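Local coordinates for viral structural protein 4 (Bombyx mori cytoplasmic polyhedrosis virus, PDB 6TZ0), which binds GTP and accompanies the viral RNA-dependent RNA polymerase, probably acting as a nucleotide-dependent cofactor of transcription, at residues 515-520 and 525-530; 435-438 and 444-447; 451-456 and 535-540; 284-289 and 508-513. All blocks are in the same frame, centred on the assembly; numbering follows the deposited sequence.

Contact 1: 515-520 and 525-530; sequences QAMRDR and VVQLFL
Met517 and Gln527 meet at the centre of this contact, where the last turn of helix 513-518 packs on the start of helix 524-537. Met517 can be followed outward. Its CB rests 4.1 Å from CD1 of Leu528, the apolar part of the contact. CG passes the backbone carbonyl of Gln527. The chain bends at chi2 (-54°), which brings SD to 3.6 Å from Gln527 CB. The terminal CE then lies 3.7 Å from Gln527 OE1. Arg520 crosses Gln527 at about a right angle, with CG and CD of the glutamine over one face of its guanidinium. NH2 of Arg520 stays 3.8 Å from Gln527 OE1, too long for a hydrogen bond. Within 515-520, Arg518 NH1 donates to Gln515 OE1 over 2.6 Å, arriving from above the amide plane. Gln515 NE2 in turn donates to Asp519 OD2 at 3.1 Å. Beyond the segments, Gln527 bonds weakly to Glu419 and touches Lys355. Between these segments the contact is thus thioether and methyl packing, with no polar bond across it. Arg520 and Lys355 belong to a GTP site seen in this protein, so this side probably borders the nucleotide pocket.

Contact 2: 435-438 and 444-447; sequences AQYE and KKIK
The ring of Tyr437 has the chain of Lys445 across one face. CE of Lys445 sits 4.2 Å above the ring plane, displaced toward the rim. NZ of Lys445 lies 4.8 Å from the centroid of the Tyr437 ring and 23° off its normal, a cation-pi contact made over the face. Val525 lies on the other side of the ring plane. At the rim, Leu528 CD2 comes within 3.7 Å of Tyr437 CD2, and Phe529 approaches from the CE1 side. The phenol oxygen has its polar partner in Asp532, to which it is hydrogen-bonded. That bond and the packing would limit rotation of the ring. Lys445 reaches the ring because its chain is fully extended beyond CG, with chi2 to chi4 all near 180°. It crosses the tyrosine at about a right angle. On the way CE passes 3.3 Å from the backbone O of Tyr437. The carboxylate of Glu438 is close but not touching, with OE1 4.6 Å from Lys445 NZ. The opposite charges may still steady the ammonium group. OE2 of Glu438 instead forms a long, weak ion pair with Arg518. The contact joins helix 434-438 to the first turns of helix 442-457 across a short connection. Helix 524-537 packs on both: Val525 and Leu528 touch Tyr437, Leu528 touches Glu438, and Arg536 touches Ile446.

Contact 3: 451-456 and 535-540; sequences EMNEVL and YRLLPA
Asn453 and Leu456, one turn apart on helix 442-457, meet Arg536 and Leu537 where helix 524-537 runs out. This is helix-to-helix packing in the helical layer beside a parallel sheet, an arrangement consistent with a P-loop NTPase fold. In the first shell, Asn453 and Leu537 run side by side, pointing opposite ways. One end of the Asn453 amide, modelled as OD1, lies against CG and CD1 of Leu537. The other end, modelled as ND2, is placed 3.1 Å from NH1 of Arg536, at the guanidinium edge, with the two planes 15° apart. That would set two donors together, so the close pair is doubtful, and with it the assignment of OD1 and ND2. Thr367 of the polymerase chain also packs directly on Asn453, Arg536 and Leu537. The arginine is placed by other residues. Its CG is anti to the backbone N (chi1 -175°) and the chain is extended as far as NE. At its end NH2 makes a salt bridge to Asp450, while its side chain packs on Ile446 and Met449. Nearby, Tyr535 makes a cation-pi contact with Arg368 of the polymerase. On the apolar side of the contact, the leucines 456 and 537 meet end to end, with Leu456 CD1 3.7 Å from Leu537 CD1.

Contact 4: 284-289 and 508-513; sequences DDYLKE and RTINDT
Tyr286 reaches across to Ile510 and Asn511, and its hydroxyl makes the closest approaches. This is the tight part. The OH of Tyr286 lies 2.8 Å from the backbone O of Ile510, which sits at the ring edge. CD1 of Ile510 is 3.8 Å from the same hydroxyl. The amide of Asn511 stands almost perpendicular to the tyrosine ring. A chi1 of 179° swings the Tyr286 ring out from its loop. Trp260 meets the ring edge-to-face, and Ile307 packs on it, so the tyrosine is buried. The rest of 284-289 forms the loose side, where Leu287 and Lys288 are exposed. Leu287 N donates to Asp285 OD2 over 3.0 Å, at 159°, closing an Asx turn. Lys288 NZ makes a long ion pair with Asp284, whose OD2 is also hydrogen-bonded to Asp281 N. In the other loop, Ile510 centres an inverse gamma turn, and Asp512 takes the N-cap position of helix 513-518. Thr509 bonds to the backbone O of Ala357. The nearest atoms of the Asn511 side chain and Gly358 are about 5 Å apart. Two loops thus meet beside the P-loop (Walker A), consistent with the GTP seen there in this protein, though not in this chain.

Overall arrangement
Contacts 1, 2 and 3 form one helical cluster, with centres 13 to 16 Å apart. Helix 524-537 serves contacts 1 and 3, and helix 442-457 serves contacts 2 and 3. Contact 4 lies 16 Å from contact 1 and 26 to 27 Å from the others, between centres. Its segment 508-513 follows strand 504-507 of the parallel sheet and runs almost directly into 515-520. Along the chain contact 2 closes first. Contact 1 falls within the span bridged by contact 3, while contacts 3 and 4 alternate. These helices are thus tied to the loop near the GTP-binding residues and, chiefly through contact 3, to the polymerase chain.

Contact 1: 515-520 and 525-530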
loop_
_atom_site.group_PDB
_atom_site.type_symbol
_atom_site.label_atom_id
_atom_site.label_comp_id
_atom_site.label_asym_id
_atom_site.label_seq_id
_atom_site.Cartn_x
_atom_site.Cartn_y
_atom_site.Cartn_z
ATOM N N GLN B 515 25.674 30.990 -22.390
ATOM C CA GLN B 515 26.740 31.652 -23.130
ATOM C C GLN B 515 26.925 31.046 -24.507
ATOM O O GLN B 515 27.284 31.750 -25.452
ATOM C CB GLN B 515 28.052 31.567 -22.347
ATOM C CG GLN B 515 29.184 32.413 -22.870
ATOM C CD GLN B 515 28.914 33.890 -22.712
ATOM O OE1 GLN B 515 28.343 34.318 -21.712
ATOM N NE2 GLN B 515 29.335 34.680 -23.690
ATOM N N ALA B 516 26.674 29.743 -24.629
ATOM C CA ALA B 516 26.623 29.110 -25.937
ATOM C C ALA B 516 25.441 29.610 -26.749
ATOM O O ALA B 516 25.535 29.712 -27.976
ATOM C CB ALA B 516 26.546 27.594 -25.782
ATOM N N MET B 517 24.325 29.936 -26.092
ATOM C CA MET B 517 23.177 30.426 -26.844
ATOM C C MET B 517 23.327 31.875 -27.280
ATOM O O MET B 517 22.809 32.247 -28.338
ATOM C CB MET B 517 21.892 30.250 -26.042
ATOM C CG MET B 517 21.446 28.808 -25.990
ATOM S SD MET B 517 21.335 28.242 -27.690
ATOM C CE MET B 517 20.924 26.534 -27.489
ATOM N N ARG B 518 24.015 32.712 -26.509
ATOM C CA ARG B 518 24.188 34.090 -26.942
ATOM C C ARG B 518 25.340 34.268 -27.917
ATOM O O ARG B 518 25.496 35.358 -28.474
ATOM C CB ARG B 518 24.393 35.029 -25.750
ATOM C CG ARG B 518 25.656 34.808 -24.960
ATOM C CD ARG B 518 25.892 35.991 -24.041
ATOM N NE ARG B 518 24.819 36.184 -23.071
ATOM C CZ ARG B 518 24.828 35.697 -21.835
ATOM N NH1 ARG B 518 25.866 34.998 -21.401
ATOM N NH2 ARG B 518 23.805 35.926 -21.025
ATOM N N ASP B 519 26.144 33.234 -28.142
ATOM C CA ASP B 519 27.278 33.308 -29.060
ATOM C C ASP B 519 27.020 32.535 -30.341
ATOM O O ASP B 519 27.929 31.902 -30.884
ATOM C CB ASP B 519 28.544 32.796 -28.383
ATOM C CG ASP B 519 28.999 33.689 -27.257
ATOM O OD1 ASP B 519 28.681 34.894 -27.297
ATOM O OD2 ASP B 519 29.684 33.192 -26.340
ATOM N N ARG B 520 25.791 32.559 -30.847
ATOM C CA ARG B 520 25.459 31.850 -32.071
ATOM C C ARG B 520 24.415 32.647 -32.842
ATOM O O ARG B 520 23.894 33.659 -32.365
ATOM C CB ARG B 520 25.011 30.413 -31.764
ATOM C CG ARG B 520 23.842 30.269 -30.794
ATOM C CD ARG B 520 22.493 30.128 -31.479
ATOM N NE ARG B 520 22.478 29.038 -32.448
ATOM C CZ ARG B 520 22.327 27.752 -32.144
ATOM N NH1 ARG B 520 22.326 26.844 -33.111
ATOM N NH2 ARG B 520 22.175 27.367 -30.885
ATOM N N VAL B 525 17.975 34.828 -30.180
ATOM C CA VAL B 525 17.043 35.293 -29.160
ATOM C C VAL B 525 16.046 34.197 -28.828
ATOM O O VAL B 525 15.742 33.938 -27.659
ATOM C CB VAL B 525 16.315 36.555 -29.644
ATOM C CG1 VAL B 525 15.563 37.207 -28.502
ATOM C CG2 VAL B 525 17.275 37.482 -30.320
ATOM N N VAL B 526 15.523 33.545 -29.867
ATOM C CA VAL B 526 14.594 32.437 -29.703
ATOM C C VAL B 526 15.283 31.273 -29.011
ATOM O O VAL B 526 14.691 30.592 -28.170
ATOM C CB VAL B 526 14.039 32.037 -31.079
ATOM C CG1 VAL B 526 13.011 30.927 -30.959
ATOM C CG2 VAL B 526 13.471 33.247 -31.784
ATOM N N GLN B 527 16.562 31.064 -29.324
ATOM C CA GLN B 527 17.330 29.987 -28.716
ATOM C C GLN B 527 17.558 30.230 -27.231
ATOM O O GLN B 527 17.406 29.312 -26.417
ATOM C CB GLN B 527 18.656 29.839 -29.452
ATOM C CG GLN B 527 18.508 29.356 -30.869
ATOM C CD GLN B 527 18.030 27.933 -30.936
ATOM O OE1 GLN B 527 18.496 27.081 -30.191
ATOM N NE2 GLN B 527 17.078 27.670 -31.817
ATOM N N LEU B 528 17.894 31.467 -26.858
ATOM C CA LEU B 528 18.073 31.796 -25.447
ATOM C C LEU B 528 16.749 31.749 -24.690
ATOM O O LEU B 528 16.701 31.301 -23.534
ATOM C CB LEU B 528 18.721 33.168 -25.323
ATOM C CG LEU B 528 19.079 33.638 -23.920
ATOM C CD1 LEU B 528 20.081 32.700 -23.287
ATOM C CD2 LEU B 528 19.639 35.027 -23.998
ATOM N N PHE B 529 15.663 32.175 -25.341
ATOM C CA PHE B 529 14.340 32.127 -24.730
ATOM C C PHE B 529 13.890 30.693 -24.485
ATOM O O PHE B 529 13.353 30.376 -23.414
ATOM C CB PHE B 529 13.350 32.874 -25.622
ATOM C CG PHE B 529 11.952 32.905 -25.091
ATOM C CD1 PHE B 529 11.643 33.658 -23.976
ATOM C CD2 PHE B 529 10.940 32.212 -25.729
ATOM C CE1 PHE B 529 10.360 33.694 -23.487
ATOM C CE2 PHE B 529 9.652 32.247 -25.243
ATOM C CZ PHE B 529 9.364 32.988 -24.124
ATOM N N LEU B 530 14.138 29.803 -25.448
ATOM C CA LEU B 530 13.779 28.404 -25.266
ATOM C C LEU B 530 14.672 27.713 -24.251
ATOM O O LEU B 530 14.192 26.834 -23.531
ATOM C CB LEU B 530 13.829 27.662 -26.595
ATOM C CG LEU B 530 12.691 28.034 -27.530
ATOM C CD1 LEU B 530 12.839 27.344 -28.862
ATOM C CD2 LEU B 530 11.386 27.668 -26.878
#

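Contact 2: 435-438 and 444-447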
loop_
_atom_site.group_PDB
_atom_site.type_symbol
_atom_site.label_atom_id
_atom_site.label_comp_id
_atom_site.label_asym_id
_atom_site.label_seq_id
_atom_site.Cartn_x
_atom_site.Cartn_y
_atom_site.Cartn_z
ATOM N N ALA B 435 19.992 41.861 -26.736
ATOM C CA ALA B 435 20.109 42.997 -25.830
ATOM C C ALA B 435 18.750 43.459 -25.328
ATOM O O ALA B 435 18.649 43.973 -24.211
ATOM C CB ALA B 435 20.833 44.146 -26.524
ATOM N N GLN B 436 17.700 43.278 -26.128
ATOM C CA GLN B 436 16.355 43.592 -25.665
ATOM C C GLN B 436 15.873 42.563 -24.655
ATOM O O GLN B 436 15.213 42.912 -23.670
ATOM C CB GLN B 436 15.391 43.647 -26.846
ATOM C CG GLN B 436 15.705 44.717 -27.858
ATOM C CD GLN B 436 14.733 44.713 -29.011
ATOM O OE1 GLN B 436 13.828 43.886 -29.067
ATOM N NE2 GLN B 436 14.925 45.628 -29.950
ATOM N N TYR B 437 16.194 41.289 -24.885
ATOM C CA TYR B 437 15.684 40.222 -24.033
ATOM C C TYR B 437 16.394 40.190 -22.689
ATOM O O TYR B 437 15.755 39.984 -21.652
ATOM C CB TYR B 437 15.822 38.879 -24.746
ATOM C CG TYR B 437 15.461 37.690 -23.892
ATOM C CD1 TYR B 437 14.145 37.424 -23.553
ATOM C CD2 TYR B 437 16.443 36.824 -23.439
ATOM C CE1 TYR B 437 13.819 36.336 -22.773
ATOM C CE2 TYR B 437 16.127 35.736 -22.665
ATOM C CZ TYR B 437 14.816 35.497 -22.336
ATOM O OH TYR B 437 14.502 34.410 -21.558
ATOM N N GLU B 438 17.713 40.391 -22.686
ATOM C CA GLU B 438 18.485 40.418 -21.447
ATOM C C GLU B 438 18.132 41.599 -20.555
ATOM O O GLU B 438 18.384 41.546 -19.348
ATOM C CB GLU B 438 19.978 40.458 -21.767
ATOM C CG GLU B 438 20.571 39.166 -22.285
ATOM C CD GLU B 438 20.747 38.135 -21.193
ATOM O OE1 GLU B 438 20.951 38.537 -20.030
ATOM O OE2 GLU B 438 20.709 36.924 -21.488
ATOM N N LYS B 444 8.854 39.915 -15.977
ATOM C CA LYS B 444 8.535 40.131 -17.381
ATOM C C LYS B 444 8.890 38.918 -18.231
ATOM O O LYS B 444 8.191 38.619 -19.204
ATOM C CB LYS B 444 9.277 41.369 -17.878
ATOM C CG LYS B 444 8.873 41.845 -19.250
ATOM C CD LYS B 444 7.448 42.348 -19.237
ATOM C CE LYS B 444 7.325 43.573 -18.347
ATOM N NZ LYS B 444 8.086 44.729 -18.893
ATOM N N LYS B 445 9.955 38.201 -17.870
ATOM C CA LYS B 445 10.327 36.997 -18.604
ATOM C C LYS B 445 9.397 35.839 -18.276
ATOM O O LYS B 445 8.992 35.092 -19.173
ATOM C CB LYS B 445 11.770 36.624 -18.286
ATOM C CG LYS B 445 12.794 37.606 -18.800
ATOM C CD LYS B 445 14.191 37.148 -18.453
ATOM C CE LYS B 445 15.219 38.101 -18.995
ATOM N NZ LYS B 445 16.592 37.654 -18.681
ATOM N N ILE B 446 9.061 35.672 -16.994
ATOM C CA ILE B 446 8.185 34.589 -16.555
ATOM C C ILE B 446 6.772 34.755 -17.113
ATOM O O ILE B 446 6.101 33.760 -17.434
ATOM C CB ILE B 446 8.224 34.521 -15.014
ATOM C CG1 ILE B 446 9.587 34.016 -14.551
ATOM C CG2 ILE B 446 7.124 33.663 -14.422
ATOM C CD1 ILE B 446 9.783 34.112 -13.065
ATOM N N LYS B 447 6.327 36.000 -17.314
ATOM C CA LYS B 447 5.023 36.247 -17.923
ATOM C C LYS B 447 4.966 35.757 -19.370
ATOM O O LYS B 447 3.903 35.345 -19.843
ATOM C CB LYS B 447 4.704 37.740 -17.836
ATOM C CG LYS B 447 3.318 38.151 -18.297
ATOM C CD LYS B 447 3.081 39.633 -18.054
ATOM C CE LYS B 447 1.764 40.095 -18.663
ATOM N NZ LYS B 447 0.595 39.464 -17.992
#

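Contact 3: 451-456 and 535-540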
loop_
_atom_site.group_PDB
_atom_site.type_symbol
_atom_site.label_atom_id
_atom_site.label_comp_id
_atom_site.label_asym_id
_atom_site.label_seq_id
_atom_site.Cartn_x
_atom_site.Cartn_y
_atom_site.Cartn_z
ATOM N N GLU B 451 3.164 31.857 -21.289
ATOM C CA GLU B 451 2.545 31.716 -22.602
ATOM C C GLU B 451 3.231 30.634 -23.429
ATOM O O GLU B 451 2.569 29.893 -24.174
ATOM C CB GLU B 451 2.584 33.064 -23.313
ATOM C CG GLU B 451 1.688 34.099 -22.659
ATOM C CD GLU B 451 1.884 35.491 -23.220
ATOM O OE1 GLU B 451 2.858 35.702 -23.966
ATOM O OE2 GLU B 451 1.059 36.378 -22.917
ATOM N N MET B 452 4.549 30.508 -23.284
ATOM C CA MET B 452 5.250 29.400 -23.922
ATOM C C MET B 452 4.844 28.051 -23.327
ATOM O O MET B 452 4.764 27.058 -24.052
ATOM C CB MET B 452 6.756 29.606 -23.813
ATOM C CG MET B 452 7.558 28.658 -24.667
ATOM S SD MET B 452 7.293 28.956 -26.420
ATOM C CE MET B 452 7.674 27.348 -27.103
ATOM N N ASN B 453 4.555 27.993 -22.025
ATOM C CA ASN B 453 4.034 26.753 -21.452
ATOM C C ASN B 453 2.625 26.456 -21.948
ATOM O O ASN B 453 2.256 25.285 -22.086
ATOM C CB ASN B 453 4.043 26.807 -19.926
ATOM C CG ASN B 453 5.432 26.744 -19.355
ATOM O OD1 ASN B 453 6.307 26.101 -19.914
ATOM N ND2 ASN B 453 5.629 27.370 -18.209
ATOM N N GLU B 454 1.840 27.497 -22.229
ATOM C CA GLU B 454 0.529 27.299 -22.846
ATOM C C GLU B 454 0.640 26.756 -24.264
ATOM O O GLU B 454 -0.237 26.008 -24.707
ATOM C CB GLU B 454 -0.257 28.606 -22.865
ATOM C CG GLU B 454 -0.692 29.096 -21.509
ATOM C CD GLU B 454 -1.416 30.420 -21.586
ATOM O OE1 GLU B 454 -1.469 31.000 -22.689
ATOM O OE2 GLU B 454 -1.926 30.885 -20.546
ATOM N N VAL B 455 1.682 27.129 -25.003
ATOM C CA VAL B 455 1.801 26.534 -26.334
ATOM C C VAL B 455 2.490 25.169 -26.265
ATOM O O VAL B 455 2.357 24.365 -27.194
ATOM C CB VAL B 455 2.499 27.494 -27.320
ATOM C CG1 VAL B 455 3.975 27.501 -27.149
ATOM C CG2 VAL B 455 2.129 27.179 -28.753
ATOM N N LEU B 456 3.182 24.861 -25.166
ATOM C CA LEU B 456 3.743 23.522 -24.998
ATOM C C LEU B 456 2.702 22.502 -24.551
ATOM O O LEU B 456 2.774 21.339 -24.950
ATOM C CB LEU B 456 4.895 23.538 -23.991
ATOM C CG LEU B 456 6.241 24.140 -24.381
ATOM C CD1 LEU B 456 7.123 24.246 -23.175
ATOM C CD2 LEU B 456 6.911 23.287 -25.406
ATOM N N TYR B 535 14.811 25.313 -19.072
ATOM C CA TYR B 535 15.424 25.296 -17.749
ATOM C C TYR B 535 14.379 25.453 -16.657
ATOM O O TYR B 535 14.444 24.776 -15.625
ATOM C CB TYR B 535 16.471 26.404 -17.638
ATOM C CG TYR B 535 17.042 26.533 -16.249
ATOM C CD1 TYR B 535 17.943 25.601 -15.765
ATOM C CD2 TYR B 535 16.673 27.583 -15.418
ATOM C CE1 TYR B 535 18.458 25.707 -14.497
ATOM C CE2 TYR B 535 17.179 27.692 -14.149
ATOM C CZ TYR B 535 18.071 26.751 -13.692
ATOM O OH TYR B 535 18.588 26.858 -12.425
ATOM N N ARG B 536 13.399 26.331 -16.874
ATOM C CA ARG B 536 12.309 26.494 -15.922
ATOM C C ARG B 536 11.427 25.251 -15.847
ATOM O O ARG B 536 10.739 25.047 -14.846
ATOM C CB ARG B 536 11.510 27.751 -16.297
ATOM C CG ARG B 536 10.386 28.177 -15.358
ATOM C CD ARG B 536 9.879 29.558 -15.721
ATOM N NE ARG B 536 8.757 29.990 -14.897
ATOM C CZ ARG B 536 7.487 29.886 -15.261
ATOM N NH1 ARG B 536 7.179 29.379 -16.440
ATOM N NH2 ARG B 536 6.526 30.296 -14.451
ATOM N N LEU B 537 11.458 24.389 -16.858
ATOM C CA LEU B 537 10.713 23.141 -16.779
ATOM C C LEU B 537 11.565 21.911 -16.470
ATOM O O LEU B 537 11.010 20.818 -16.361
ATOM C CB LEU B 537 9.954 22.910 -18.076
ATOM C CG LEU B 537 8.814 23.850 -18.398
ATOM C CD1 LEU B 537 8.343 23.529 -19.777
ATOM C CD2 LEU B 537 7.711 23.664 -17.379
ATOM N N LEU B 538 12.882 22.046 -16.325
ATOM C CA LEU B 538 13.766 20.901 -16.099
ATOM C C LEU B 538 14.610 21.097 -14.847
ATOM O O LEU B 538 15.660 21.760 -14.898
ATOM C CB LEU B 538 14.673 20.658 -17.301
ATOM C CG LEU B 538 15.699 19.514 -17.314
ATOM C CD1 LEU B 538 15.045 18.157 -17.290
ATOM C CD2 LEU B 538 16.621 19.618 -18.507
ATOM N N PRO B 539 14.200 20.548 -13.715
ATOM C CA PRO B 539 15.086 20.455 -12.555
ATOM C C PRO B 539 16.056 19.291 -12.718
ATOM O O PRO B 539 16.060 18.585 -13.721
ATOM C CB PRO B 539 14.126 20.193 -11.400
ATOM C CG PRO B 539 12.825 20.603 -11.885
ATOM C CD PRO B 539 12.800 20.337 -13.335
ATOM N N ALA B 540 16.880 19.097 -11.699
ATOM C CA ALA B 540 17.792 17.956 -11.651
ATOM C C ALA B 540 17.215 16.852 -10.772
ATOM O O ALA B 540 17.778 16.480 -9.748
ATOM C CB ALA B 540 19.161 18.401 -11.152
#

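Contact 4: 284-289 and 508-513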
loop_
_atom_site.group_PDB
_atom_site.type_symbol
_atom_site.label_atom_id
_atom_site.label_comp_id
_atom_site.label_asym_id
_atom_site.label_seq_id
_atom_site.Cartn_x
_atom_site.Cartn_y
_atom_site.Cartn_z
ATOM N N ASP B 284 46.343 28.044 -25.471
ATOM C CA ASP B 284 45.549 27.453 -26.533
ATOM C C ASP B 284 44.078 27.813 -26.381
ATOM O O ASP B 284 43.576 28.066 -25.286
ATOM C CB ASP B 284 45.706 25.935 -26.549
ATOM C CG ASP B 284 47.057 25.500 -27.049
ATOM O OD1 ASP B 284 47.668 26.251 -27.833
ATOM O OD2 ASP B 284 47.503 24.399 -26.674
ATOM N N ASP B 285 43.388 27.812 -27.508
ATOM C CA ASP B 285 42.002 28.226 -27.604
ATOM C C ASP B 285 41.091 27.128 -27.063
ATOM O O ASP B 285 41.469 25.959 -26.977
ATOM C CB ASP B 285 41.677 28.547 -29.062
ATOM C CG ASP B 285 40.372 29.275 -29.230
ATOM O OD1 ASP B 285 40.325 30.482 -28.918
ATOM O OD2 ASP B 285 39.391 28.643 -29.676
ATOM N N TYR B 286 39.880 27.529 -26.675
ATOM C CA TYR B 286 38.894 26.578 -26.178
ATOM C C TYR B 286 38.381 25.664 -27.280
ATOM O O TYR B 286 38.050 24.505 -27.014
ATOM C CB TYR B 286 37.742 27.340 -25.530
ATOM C CG TYR B 286 36.619 26.494 -24.982
ATOM C CD1 TYR B 286 36.766 25.788 -23.798
ATOM C CD2 TYR B 286 35.400 26.425 -25.636
ATOM C CE1 TYR B 286 35.733 25.029 -23.291
ATOM C CE2 TYR B 286 34.364 25.673 -25.138
ATOM C CZ TYR B 286 34.536 24.974 -23.970
ATOM O OH TYR B 286 33.505 24.221 -23.472
ATOM N N LEU B 287 38.310 26.154 -28.517
ATOM C CA LEU B 287 37.801 25.332 -29.606
ATOM C C LEU B 287 38.835 24.358 -30.143
ATOM O O LEU B 287 38.457 23.362 -30.766
ATOM C CB LEU B 287 37.286 26.214 -30.738
ATOM C CG LEU B 287 36.062 27.030 -30.344
ATOM C CD1 LEU B 287 35.651 27.956 -31.462
ATOM C CD2 LEU B 287 34.922 26.118 -29.950
ATOM N N LYS B 288 40.117 24.634 -29.945
ATOM C CA LYS B 288 41.142 23.636 -30.196
ATOM C C LYS B 288 40.986 22.489 -29.209
ATOM O O LYS B 288 40.890 22.720 -27.999
ATOM C CB LYS B 288 42.527 24.257 -30.071
ATOM C CG LYS B 288 43.658 23.294 -30.329
ATOM C CD LYS B 288 44.995 23.999 -30.282
ATOM C CE LYS B 288 46.133 23.030 -30.529
ATOM N NZ LYS B 288 47.450 23.716 -30.514
ATOM N N GLU B 289 40.937 21.262 -29.742
ATOM C CA GLU B 289 40.754 20.023 -28.974
ATOM C C GLU B 289 39.472 20.053 -28.142
ATOM O O GLU B 289 39.438 19.564 -27.013
ATOM C CB GLU B 289 41.965 19.720 -28.088
ATOM C CG GLU B 289 43.272 19.564 -28.845
ATOM C CD GLU B 289 43.298 18.364 -29.764
ATOM O OE1 GLU B 289 42.647 17.346 -29.452
ATOM O OE2 GLU B 289 43.981 18.440 -30.806
ATOM N N ARG B 508 25.041 16.534 -18.035
ATOM C CA ARG B 508 25.728 17.806 -17.875
ATOM C C ARG B 508 27.037 17.754 -18.643
ATOM O O ARG B 508 27.696 16.714 -18.679
ATOM C CB ARG B 508 26.021 18.123 -16.409
ATOM C CG ARG B 508 24.825 18.218 -15.500
ATOM C CD ARG B 508 23.964 19.422 -15.783
ATOM N NE ARG B 508 22.859 19.508 -14.835
ATOM C CZ ARG B 508 22.872 20.254 -13.741
ATOM N NH1 ARG B 508 23.923 21.007 -13.476
ATOM N NH2 ARG B 508 21.829 20.266 -12.927
ATOM N N THR B 509 27.413 18.869 -19.262
ATOM C CA THR B 509 28.664 18.972 -20.003
ATOM C C THR B 509 29.461 20.174 -19.521
ATOM O O THR B 509 29.087 20.858 -18.566
ATOM C CB THR B 509 28.427 19.095 -21.511
ATOM O OG1 THR B 509 27.587 20.223 -21.775
ATOM C CG2 THR B 509 27.801 17.847 -22.068
ATOM N N ILE B 510 30.581 20.426 -20.193
ATOM C CA ILE B 510 31.371 21.621 -19.941
ATOM C C ILE B 510 30.887 22.754 -20.841
ATOM O O ILE B 510 31.608 23.247 -21.716
ATOM C CB ILE B 510 32.861 21.310 -20.173
ATOM C CG1 ILE B 510 33.056 20.536 -21.481
ATOM C CG2 ILE B 510 33.404 20.469 -19.052
ATOM C CD1 ILE B 510 34.354 20.809 -22.097
ATOM N N ASN B 511 29.714 23.284 -20.555
ATOM C CA ASN B 511 29.150 24.291 -21.441
ATOM C C ASN B 511 28.290 25.226 -20.624
ATOM O O ASN B 511 27.342 24.790 -19.969
ATOM C CB ASN B 511 28.333 23.671 -22.577
ATOM C CG ASN B 511 29.197 23.092 -23.676
ATOM O OD1 ASN B 511 29.193 21.891 -23.918
ATOM N ND2 ASN B 511 29.951 23.951 -24.343
ATOM N N ASP B 512 28.632 26.502 -20.659
ATOM C CA ASP B 512 27.746 27.524 -20.137
ATOM C C ASP B 512 26.674 27.690 -21.202
ATOM O O ASP B 512 26.918 28.284 -22.253
ATOM C CB ASP B 512 28.517 28.806 -19.860
ATOM C CG ASP B 512 27.804 29.710 -18.894
ATOM O OD1 ASP B 512 27.726 29.337 -17.712
ATOM O OD2 ASP B 512 27.345 30.794 -19.286
ATOM N N THR B 513 25.497 27.110 -20.943
ATOM C CA THR B 513 24.457 26.997 -21.959
ATOM C C THR B 513 23.905 28.358 -22.353
ATOM O O THR B 513 23.630 28.608 -23.533
ATOM C CB THR B 513 23.338 26.098 -21.448
ATOM O OG1 THR B 513 22.829 26.624 -20.218
ATOM C CG2 THR B 513 23.848 24.693 -21.220
#